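Local coordinates for probable fumarate reductase Ifc3 (Shewanella frigidimarina, PDB 1QO8), which reduces fumarate to succinate, essentially in one direction only, using one FAD and four covalently bound c-type hemes in each subunit, at residues D327-N332 against P361-D366; D355-H360 against P496-T501. All coordinates share one frame; numbering follows the deposited sequence.

Contacts 1 and 2 lie side by side in the FAD-binding part of the chain, their centres about 10 Å apart. Their segments alternate in sequence: 327-332, 355-360, 361-366, 496-501. Segments 355-360 and 361-366 are consecutive and both lie on strand 357-364, which pairs antiparallel with strand 489-505. The short strand 329-330 runs parallel to that long strand within the same mixed sheet, and T329 O and I498 N, 2.8 Å apart, probably join the two contacts. Both reach the flavin: S331 and N332 come near its C8M methyl, while H499 and H500 approach the ring system and ribityl chain. One sheet places residues of both contacts along the flavin, with H360 and H499 at the probable substrate site.

Contact 1: residues D327-N332 against P361-D366; sequences DMTSSN and PTVGKD. With FAD (flavin-adenine dinucleotide), chain G.
Segments 327-332 and 361-366 pass each other at a distance greater than that of paired strands, with the CA atoms of S331 and V363 6.5 Å apart, and both make backbone hydrogen bonds to strand 489-505 (T329 and S331 to I498, V363 to A495). The contact is made by side chains, in part against the other segment's backbone. V363 points at the other segment with CG1 anti to the backbone N (chi1 179°), and this branch lies against the backbone of S330 and S331, 3.9 Å from S330 O. T329 also points across, its OG1 4.3 Å from V363 CB; its chi1 of -4° almost eclipses OG1 with the backbone N. Further out, the aliphatic part of K365 reaches the same hydroxyl through CG. S330 turns away from V363 and closes an ST turn: its OG accepts from N332 N at 2.9 Å in a nearly straight bond (165°) and is also hydrogen-bonded to I498 O. This turn carries the end of strand 329-330 to the flavin. S331 OG, turned by chi1 into the crowded position between its backbone N and carbonyl carbon, lies 3.4 Å from C8M of the FAD, and N332 ND2 is 3.6 Å from the same methyl. N332 ND2 also makes a weak bond to S331 OG, while its stronger partner is H499 O. The hydroxyl of S331 is hydrogen-bonded to H499 ND1, so it acts as a second-shell group behind a histidine that, by similarity, binds fumarate and succinate. R368 bonds to both S330 O and N332 O.

Contact 2: residues D355-H360 against P496-T501; sequences DWVQAH and PGIHHT. With FAD (flavin-adenine dinucleotide), chain G.
Strands 357-360 and 496-501 run antiparallel, at 137° between their directions, and a classic beta bulge sets H499 and H500 together opposite Q358. The carbonyl of Q358 accepts from both amides: H499 N lies in the carbonyl plane, whereas H500 N stands 31° above it. Beyond the bulge, H360 and G497 exchange two short backbone bonds, with G497 N 2.7 Å from H360 O. On the side toward helix 315-321, V357 CG1 packs against I498 CG2 at 3.6 Å.

The side chain of H499 leads from the bulge to the flavin. Its CB rests 3.6 Å from Q358 O, and CG lies anti to the backbone N (chi1 -176°). On one side, the ring turns its CD2 edge to Q358 OE1, which lies 3.6 Å from CD2, near the ring plane; Q358 NE2 bonds to N538 OD1 and R539 O, which steadies the amide. At the tip, with ND1 tied to the S331 hydroxyl, H499 CE1 comes within 3.3 Å of FAD C8, and H499 NE2 lies 3.6 Å from FAD C9. An alanine in place of H499 would remove the imidazole, and with it the ring's contacts to the benzenoid end of the flavin and to Q358 OE1, and would probably leave that end of the cofactor less firmly packed. Next to it, H500 meets the ribityl chain edge-on, its CE1 3.0 Å from FAD O3'.

H360 and H499 are substrate-binding residues by similarity, and their ND1 atoms are 5.7 Å apart. With two imidazoles this close, a positive charge on one would probably make protonation of the other less favourable.

Contact 1: residues D327-N332 against P361-D366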
loop_
_atom_site.group_PDB
_atom_site.type_symbol
_atom_site.label_atom_id
_atom_site.label_comp_id
_atom_site.label_asym_id
_atom_site.label_seq_id
_atom_site.Cartn_x
_atom_site.Cartn_y
_atom_site.Cartn_z
ATOM N N ASP A 327 3.465 -9.838 -14.009
ATOM C CA ASP A 327 3.568 -10.345 -15.375
ATOM C C ASP A 327 2.199 -10.746 -15.931
ATOM O O ASP A 327 2.151 -11.369 -16.966
ATOM C CB ASP A 327 4.487 -11.603 -15.355
ATOM C CG ASP A 327 5.931 -11.239 -15.038
ATOM O OD1 ASP A 327 6.561 -10.441 -15.777
ATOM O OD2 ASP A 327 6.531 -11.706 -14.041
ATOM N N MET A 328 1.082 -10.458 -15.263
ATOM C CA MET A 328 -0.231 -10.664 -15.808
ATOM C C MET A 328 -0.518 -9.647 -16.939
ATOM O O MET A 328 0.146 -8.644 -16.941
ATOM C CB MET A 328 -1.192 -10.418 -14.634
ATOM C CG MET A 328 -1.081 -11.572 -13.583
ATOM S SD MET A 328 -2.537 -11.444 -12.604
ATOM C CE MET A 328 -2.308 -13.021 -11.567
ATOM N N THR A 329 -1.453 -9.894 -17.856
ATOM C CA THR A 329 -2.011 -8.888 -18.703
ATOM C C THR A 329 -3.099 -8.090 -17.945
ATOM O O THR A 329 -3.070 -8.063 -16.727
ATOM C CB THR A 329 -2.867 -9.475 -19.876
ATOM O OG1 THR A 329 -2.896 -10.872 -19.986
ATOM C CG2 THR A 329 -2.633 -8.617 -21.048
ATOM N N SER A 330 -4.164 -7.630 -18.646
ATOM C CA SER A 330 -5.233 -6.986 -17.873
ATOM C C SER A 330 -6.381 -7.034 -18.845
ATOM O O SER A 330 -6.072 -6.981 -20.048
ATOM C CB SER A 330 -4.883 -5.445 -17.613
ATOM O OG SER A 330 -6.177 -4.948 -17.057
ATOM N N SER A 331 -7.611 -7.023 -18.446
ATOM C CA SER A 331 -8.682 -6.898 -19.384
ATOM C C SER A 331 -9.090 -5.415 -19.552
ATOM O O SER A 331 -10.156 -5.220 -20.060
ATOM C CB SER A 331 -9.813 -7.627 -18.641
ATOM O OG SER A 331 -9.838 -6.830 -17.447
ATOM N N ASN A 332 -8.472 -4.468 -18.838
ATOM C CA ASN A 332 -8.953 -3.110 -18.713
ATOM C C ASN A 332 -8.824 -2.264 -19.967
ATOM O O ASN A 332 -7.889 -2.434 -20.727
ATOM C CB ASN A 332 -8.140 -2.330 -17.637
ATOM C CG ASN A 332 -8.534 -2.854 -16.246
ATOM O OD1 ASN A 332 -8.500 -2.065 -15.320
ATOM N ND2 ASN A 332 -9.057 -4.092 -16.173
ATOM N N PRO A 361 -8.146 -15.461 -14.397
ATOM C CA PRO A 361 -7.247 -16.445 -14.894
ATOM C C PRO A 361 -6.893 -16.544 -16.328
ATOM O O PRO A 361 -5.787 -16.979 -16.656
ATOM C CB PRO A 361 -7.765 -17.794 -14.331
ATOM C CG PRO A 361 -9.134 -17.498 -13.902
ATOM C CD PRO A 361 -9.383 -16.003 -13.735
ATOM N N THR A 362 -7.719 -16.407 -17.350
ATOM C CA THR A 362 -7.403 -16.633 -18.721
ATOM C C THR A 362 -8.023 -15.478 -19.539
ATOM O O THR A 362 -9.214 -15.455 -19.951
ATOM C CB THR A 362 -8.087 -18.003 -19.156
ATOM O OG1 THR A 362 -9.467 -17.881 -18.834
ATOM C CG2 THR A 362 -7.459 -19.171 -18.410
ATOM N N VAL A 363 -7.288 -14.347 -19.552
ATOM C CA VAL A 363 -7.607 -13.192 -20.438
ATOM C C VAL A 363 -6.863 -13.369 -21.740
ATOM O O VAL A 363 -5.694 -13.809 -21.688
ATOM C CB VAL A 363 -7.076 -11.870 -19.753
ATOM C CG1 VAL A 363 -7.321 -10.642 -20.555
ATOM C CG2 VAL A 363 -7.861 -11.703 -18.430
ATOM N N GLY A 364 -7.447 -12.976 -22.892
ATOM C CA GLY A 364 -6.651 -13.170 -24.111
ATOM C C GLY A 364 -5.345 -12.440 -24.090
ATOM O O GLY A 364 -5.295 -11.319 -23.586
ATOM N N LYS A 365 -4.256 -12.931 -24.639
ATOM C CA LYS A 365 -2.972 -12.287 -24.522
ATOM C C LYS A 365 -2.804 -11.271 -25.664
ATOM O O LYS A 365 -2.223 -10.183 -25.514
ATOM C CB LYS A 365 -1.832 -13.289 -24.374
ATOM C CG LYS A 365 -0.760 -12.798 -23.388
ATOM C CD LYS A 365 0.669 -13.168 -23.755
ATOM C CE LYS A 365 1.676 -12.233 -23.087
ATOM N NZ LYS A 365 1.500 -12.119 -21.600
ATOM N N ASP A 366 -3.444 -11.541 -26.797
ATOM C CA ASP A 366 -3.516 -10.678 -27.955
ATOM C C ASP A 366 -4.747 -9.779 -27.950
ATOM O O ASP A 366 -4.567 -8.563 -28.028
ATOM C CB ASP A 366 -3.534 -11.494 -29.264
ATOM C CG ASP A 366 -3.957 -12.948 -29.056
ATOM O OD1 ASP A 366 -4.637 -13.267 -27.994
ATOM O OD2 ASP A 366 -3.536 -13.732 -29.978
HETATM P PA FAD G . -14.108 3.884 -15.322
HETATM O O1A FAD G . -15.327 3.429 -16.063
HETATM O O2A FAD G . -12.888 3.363 -15.600
HETATM O O5B FAD G . -13.899 5.319 -15.927
HETATM C C5B FAD G . -12.914 6.292 -15.384
HETATM C C4B FAD G . -12.834 7.532 -16.408
HETATM O O4B FAD G . -11.818 8.443 -15.760
HETATM C C3B FAD G . -12.135 7.121 -17.745
HETATM O O3B FAD G . -12.805 7.258 -18.917
HETATM C C2B FAD G . -10.654 7.628 -17.603
HETATM O O2B FAD G . -10.015 8.011 -18.846
HETATM C C1B FAD G . -10.906 8.878 -16.846
HETATM N N9A FAD G . -9.733 9.345 -16.095
HETATM C C8A FAD G . -8.781 8.602 -15.443
HETATM N N7A FAD G . -7.809 9.339 -14.979
HETATM C C5A FAD G . -8.123 10.648 -15.334
HETATM C C6A FAD G . -7.413 11.916 -15.195
HETATM N N6A FAD G . -6.260 12.047 -14.598
HETATM N N1A FAD G . -8.090 12.990 -15.672
HETATM C C2A FAD G . -9.265 12.897 -16.382
HETATM N N3A FAD G . -9.975 11.763 -16.574
HETATM C C4A FAD G . -9.327 10.688 -16.048
HETATM N N1 FAD G . -18.274 -4.870 -12.856
HETATM C C2 FAD G . -19.523 -5.168 -12.620
HETATM O O2 FAD G . -20.145 -4.974 -11.629
HETATM N N3 FAD G . -20.353 -5.805 -13.592
HETATM C C4 FAD G . -19.744 -6.074 -14.813
HETATM O O4 FAD G . -20.364 -6.651 -15.660
HETATM C C4X FAD G . -18.327 -5.786 -15.024
HETATM N N5 FAD G . -17.738 -6.112 -16.185
HETATM C C5X FAD G . -16.448 -5.779 -16.427
HETATM C C6 FAD G . -15.900 -6.135 -17.667
HETATM C C7 FAD G . -14.596 -5.805 -17.947
HETATM C C7M FAD G . -13.938 -6.145 -19.246
HETATM C C8 FAD G . -13.848 -5.062 -16.963
HETATM C C8M FAD G . -12.449 -4.633 -17.285
HETATM C C9 FAD G . -14.392 -4.686 -15.762
HETATM C C9A FAD G . -15.689 -5.021 -15.453
HETATM N N10 FAD G . -16.345 -4.722 -14.242
HETATM C C10 FAD G . -17.616 -5.078 -14.001
HETATM C "C1'" FAD G . -15.795 -3.654 -13.349
HETATM C "C2'" FAD G . -16.595 -2.324 -13.560
HETATM O "O2'" FAD G . -16.771 -2.328 -15.017
HETATM C "C3'" FAD G . -15.575 -1.188 -13.304
HETATM O "O3'" FAD G . -15.063 -1.258 -11.966
HETATM C "C4'" FAD G . -16.407 0.130 -13.154
HETATM O "O4'" FAD G . -16.954 0.341 -14.492
HETATM C "C5'" FAD G . -15.359 1.269 -12.891
HETATM O "O5'" FAD G . -16.184 2.568 -13.166
HETATM P P FAD G . -15.613 3.973 -12.895
HETATM O O1P FAD G . -16.745 4.911 -13.249
HETATM O O2P FAD G . -15.125 3.888 -11.592
HETATM O O3P FAD G . -14.440 4.027 -13.744
#

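Contact 2: residues D355-H360 against P496-T501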
loop_
_atom_site.group_PDB
_atom_site.type_symbol
_atom_site.label_atom_id
_atom_site.label_comp_id
_atom_site.label_asym_id
_atom_site.label_seq_id
_atom_site.Cartn_x
_atom_site.Cartn_y
_atom_site.Cartn_z
ATOM N N ASP A 355 -3.996 -2.155 -1.559
ATOM C CA ASP A 355 -3.182 -3.085 -2.353
ATOM C C ASP A 355 -4.001 -4.283 -2.864
ATOM O O ASP A 355 -3.386 -5.130 -3.528
ATOM C CB ASP A 355 -1.941 -3.511 -1.591
ATOM C CG ASP A 355 -2.073 -4.147 -0.230
ATOM O OD1 ASP A 355 -3.048 -3.839 0.478
ATOM O OD2 ASP A 355 -1.199 -4.967 0.110
ATOM N N TRP A 356 -5.301 -4.306 -2.776
ATOM C CA TRP A 356 -6.114 -5.507 -3.055
ATOM C C TRP A 356 -6.540 -5.503 -4.539
ATOM O O TRP A 356 -7.191 -4.521 -4.937
ATOM C CB TRP A 356 -7.304 -5.710 -2.082
ATOM C CG TRP A 356 -6.727 -6.311 -0.822
ATOM C CD1 TRP A 356 -6.295 -5.640 0.288
ATOM C CD2 TRP A 356 -6.467 -7.689 -0.573
ATOM N NE1 TRP A 356 -5.780 -6.504 1.229
ATOM C CE2 TRP A 356 -5.862 -7.768 0.708
ATOM C CE3 TRP A 356 -6.645 -8.845 -1.332
ATOM C CZ2 TRP A 356 -5.444 -8.989 1.250
ATOM C CZ3 TRP A 356 -6.204 -10.050 -0.797
ATOM C CH2 TRP A 356 -5.666 -10.111 0.497
ATOM N N VAL A 357 -5.924 -6.383 -5.316
ATOM C CA VAL A 357 -6.084 -6.475 -6.763
ATOM C C VAL A 357 -6.641 -7.860 -7.187
ATOM O O VAL A 357 -6.289 -8.973 -6.752
ATOM C CB VAL A 357 -4.759 -6.193 -7.481
ATOM C CG1 VAL A 357 -4.860 -6.259 -9.013
ATOM C CG2 VAL A 357 -4.207 -4.826 -7.008
ATOM N N GLN A 358 -7.774 -7.727 -7.903
ATOM C CA GLN A 358 -8.488 -8.913 -8.420
ATOM C C GLN A 358 -8.037 -9.128 -9.858
ATOM O O GLN A 358 -7.906 -8.201 -10.668
ATOM C CB GLN A 358 -9.974 -8.829 -8.324
ATOM C CG GLN A 358 -10.723 -9.962 -9.085
ATOM C CD GLN A 358 -12.163 -9.501 -9.057
ATOM O OE1 GLN A 358 -12.567 -8.673 -9.856
ATOM N NE2 GLN A 358 -12.903 -10.013 -8.087
ATOM N N ALA A 359 -7.835 -10.431 -10.101
ATOM C CA ALA A 359 -7.434 -10.818 -11.463
ATOM C C ALA A 359 -8.375 -11.840 -12.079
ATOM O O ALA A 359 -9.012 -12.563 -11.351
ATOM C CB ALA A 359 -6.075 -11.524 -11.394
ATOM N N HIS A 360 -8.147 -12.171 -13.340
ATOM C CA HIS A 360 -8.965 -13.198 -14.000
ATOM C C HIS A 360 -7.950 -14.155 -14.572
ATOM O O HIS A 360 -6.967 -13.761 -15.155
ATOM C CB HIS A 360 -9.896 -12.542 -15.032
ATOM C CG HIS A 360 -10.689 -13.566 -15.782
ATOM N ND1 HIS A 360 -12.030 -13.776 -15.609
ATOM C CD2 HIS A 360 -10.304 -14.438 -16.751
ATOM C CE1 HIS A 360 -12.448 -14.755 -16.401
ATOM N NE2 HIS A 360 -11.425 -15.099 -17.125
ATOM N N PRO A 496 -3.407 -14.937 -17.121
ATOM C CA PRO A 496 -4.197 -14.252 -16.118
ATOM C C PRO A 496 -4.044 -12.729 -16.326
ATOM O O PRO A 496 -3.021 -12.258 -16.756
ATOM C CB PRO A 496 -3.591 -14.684 -14.786
ATOM C CG PRO A 496 -2.536 -15.654 -15.100
ATOM C CD PRO A 496 -2.213 -15.599 -16.616
ATOM N N GLY A 497 -5.142 -12.000 -16.040
ATOM C CA GLY A 497 -5.114 -10.568 -16.297
ATOM C C GLY A 497 -5.599 -9.836 -15.016
ATOM O O GLY A 497 -6.597 -10.250 -14.438
ATOM N N ILE A 498 -4.930 -8.711 -14.769
ATOM C CA ILE A 498 -5.503 -7.759 -13.809
ATOM C C ILE A 498 -6.834 -7.319 -14.326
ATOM O O ILE A 498 -7.050 -6.968 -15.495
ATOM C CB ILE A 498 -4.489 -6.579 -13.541
ATOM C CG1 ILE A 498 -3.336 -7.342 -12.781
ATOM C CG2 ILE A 498 -5.109 -5.624 -12.543
ATOM C CD1 ILE A 498 -2.011 -6.697 -13.006
ATOM N N HIS A 499 -7.836 -7.248 -13.508
ATOM C CA HIS A 499 -9.187 -6.979 -13.849
ATOM C C HIS A 499 -9.770 -5.922 -12.972
ATOM O O HIS A 499 -10.548 -5.170 -13.575
ATOM C CB HIS A 499 -9.979 -8.357 -13.632
ATOM C CG HIS A 499 -11.402 -8.184 -14.065
ATOM N ND1 HIS A 499 -11.647 -8.063 -15.423
ATOM C CD2 HIS A 499 -12.588 -8.132 -13.447
ATOM C CE1 HIS A 499 -12.978 -7.911 -15.627
ATOM N NE2 HIS A 499 -13.539 -7.892 -14.442
ATOM N N HIS A 500 -9.514 -5.814 -11.673
ATOM C CA HIS A 500 -10.325 -4.789 -10.976
ATOM C C HIS A 500 -9.427 -4.466 -9.779
ATOM O O HIS A 500 -8.879 -5.386 -9.168
ATOM C CB HIS A 500 -11.664 -5.279 -10.512
ATOM C CG HIS A 500 -12.507 -4.240 -9.794
ATOM N ND1 HIS A 500 -13.340 -3.407 -10.427
ATOM C CD2 HIS A 500 -12.555 -3.936 -8.426
ATOM C CE1 HIS A 500 -13.996 -2.622 -9.534
ATOM N NE2 HIS A 500 -13.496 -2.877 -8.342
ATOM N N THR A 501 -9.269 -3.195 -9.398
ATOM C CA THR A 501 -8.586 -2.919 -8.142
ATOM C C THR A 501 -9.543 -2.473 -7.069
ATOM O O THR A 501 -9.970 -1.326 -7.096
ATOM C CB THR A 501 -7.496 -1.825 -8.379
ATOM O OG1 THR A 501 -8.088 -0.655 -8.953
ATOM C CG2 THR A 501 -6.546 -2.351 -9.416
HETATM P PA FAD G . -14.108 3.884 -15.322
HETATM O O1A FAD G . -15.327 3.429 -16.063
HETATM O O2A FAD G . -12.888 3.363 -15.600
HETATM O O5B FAD G . -13.899 5.319 -15.927
HETATM C C5B FAD G . -12.914 6.292 -15.384
HETATM C C4B FAD G . -12.834 7.532 -16.408
HETATM O O4B FAD G . -11.818 8.443 -15.760
HETATM C C3B FAD G . -12.135 7.121 -17.745
HETATM O O3B FAD G . -12.805 7.258 -18.917
HETATM C C2B FAD G . -10.654 7.628 -17.603
HETATM O O2B FAD G . -10.015 8.011 -18.846
HETATM C C1B FAD G . -10.906 8.878 -16.846
HETATM N N9A FAD G . -9.733 9.345 -16.095
HETATM C C8A FAD G . -8.781 8.602 -15.443
HETATM N N7A FAD G . -7.809 9.339 -14.979
HETATM C C5A FAD G . -8.123 10.648 -15.334
HETATM C C6A FAD G . -7.413 11.916 -15.195
HETATM N N6A FAD G . -6.260 12.047 -14.598
HETATM N N1A FAD G . -8.090 12.990 -15.672
HETATM C C2A FAD G . -9.265 12.897 -16.382
HETATM N N3A FAD G . -9.975 11.763 -16.574
HETATM C C4A FAD G . -9.327 10.688 -16.048
HETATM N N1 FAD G . -18.274 -4.870 -12.856
HETATM C C2 FAD G . -19.523 -5.168 -12.620
HETATM O O2 FAD G . -20.145 -4.974 -11.629
HETATM N N3 FAD G . -20.353 -5.805 -13.592
HETATM C C4 FAD G . -19.744 -6.074 -14.813
HETATM O O4 FAD G . -20.364 -6.651 -15.660
HETATM C C4X FAD G . -18.327 -5.786 -15.024
HETATM N N5 FAD G . -17.738 -6.112 -16.185
HETATM C C5X FAD G . -16.448 -5.779 -16.427
HETATM C C6 FAD G . -15.900 -6.135 -17.667
HETATM C C7 FAD G . -14.596 -5.805 -17.947
HETATM C C7M FAD G . -13.938 -6.145 -19.246
HETATM C C8 FAD G . -13.848 -5.062 -16.963
HETATM C C8M FAD G . -12.449 -4.633 -17.285
HETATM C C9 FAD G . -14.392 -4.686 -15.762
HETATM C C9A FAD G . -15.689 -5.021 -15.453
HETATM N N10 FAD G . -16.345 -4.722 -14.242
HETATM C C10 FAD G . -17.616 -5.078 -14.001
HETATM C "C1'" FAD G . -15.795 -3.654 -13.349
HETATM C "C2'" FAD G . -16.595 -2.324 -13.560
HETATM O "O2'" FAD G . -16.771 -2.328 -15.017
HETATM C "C3'" FAD G . -15.575 -1.188 -13.304
HETATM O "O3'" FAD G . -15.063 -1.258 -11.966
HETATM C "C4'" FAD G . -16.407 0.130 -13.154
HETATM O "O4'" FAD G . -16.954 0.341 -14.492
HETATM C "C5'" FAD G . -15.359 1.269 -12.891
HETATM O "O5'" FAD G . -16.184 2.568 -13.166
HETATM P P FAD G . -15.613 3.973 -12.895
HETATM O O1P FAD G . -16.745 4.911 -13.249
HETATM O O2P FAD G . -15.125 3.888 -11.592
HETATM O O3P FAD G . -14.440 4.027 -13.744
#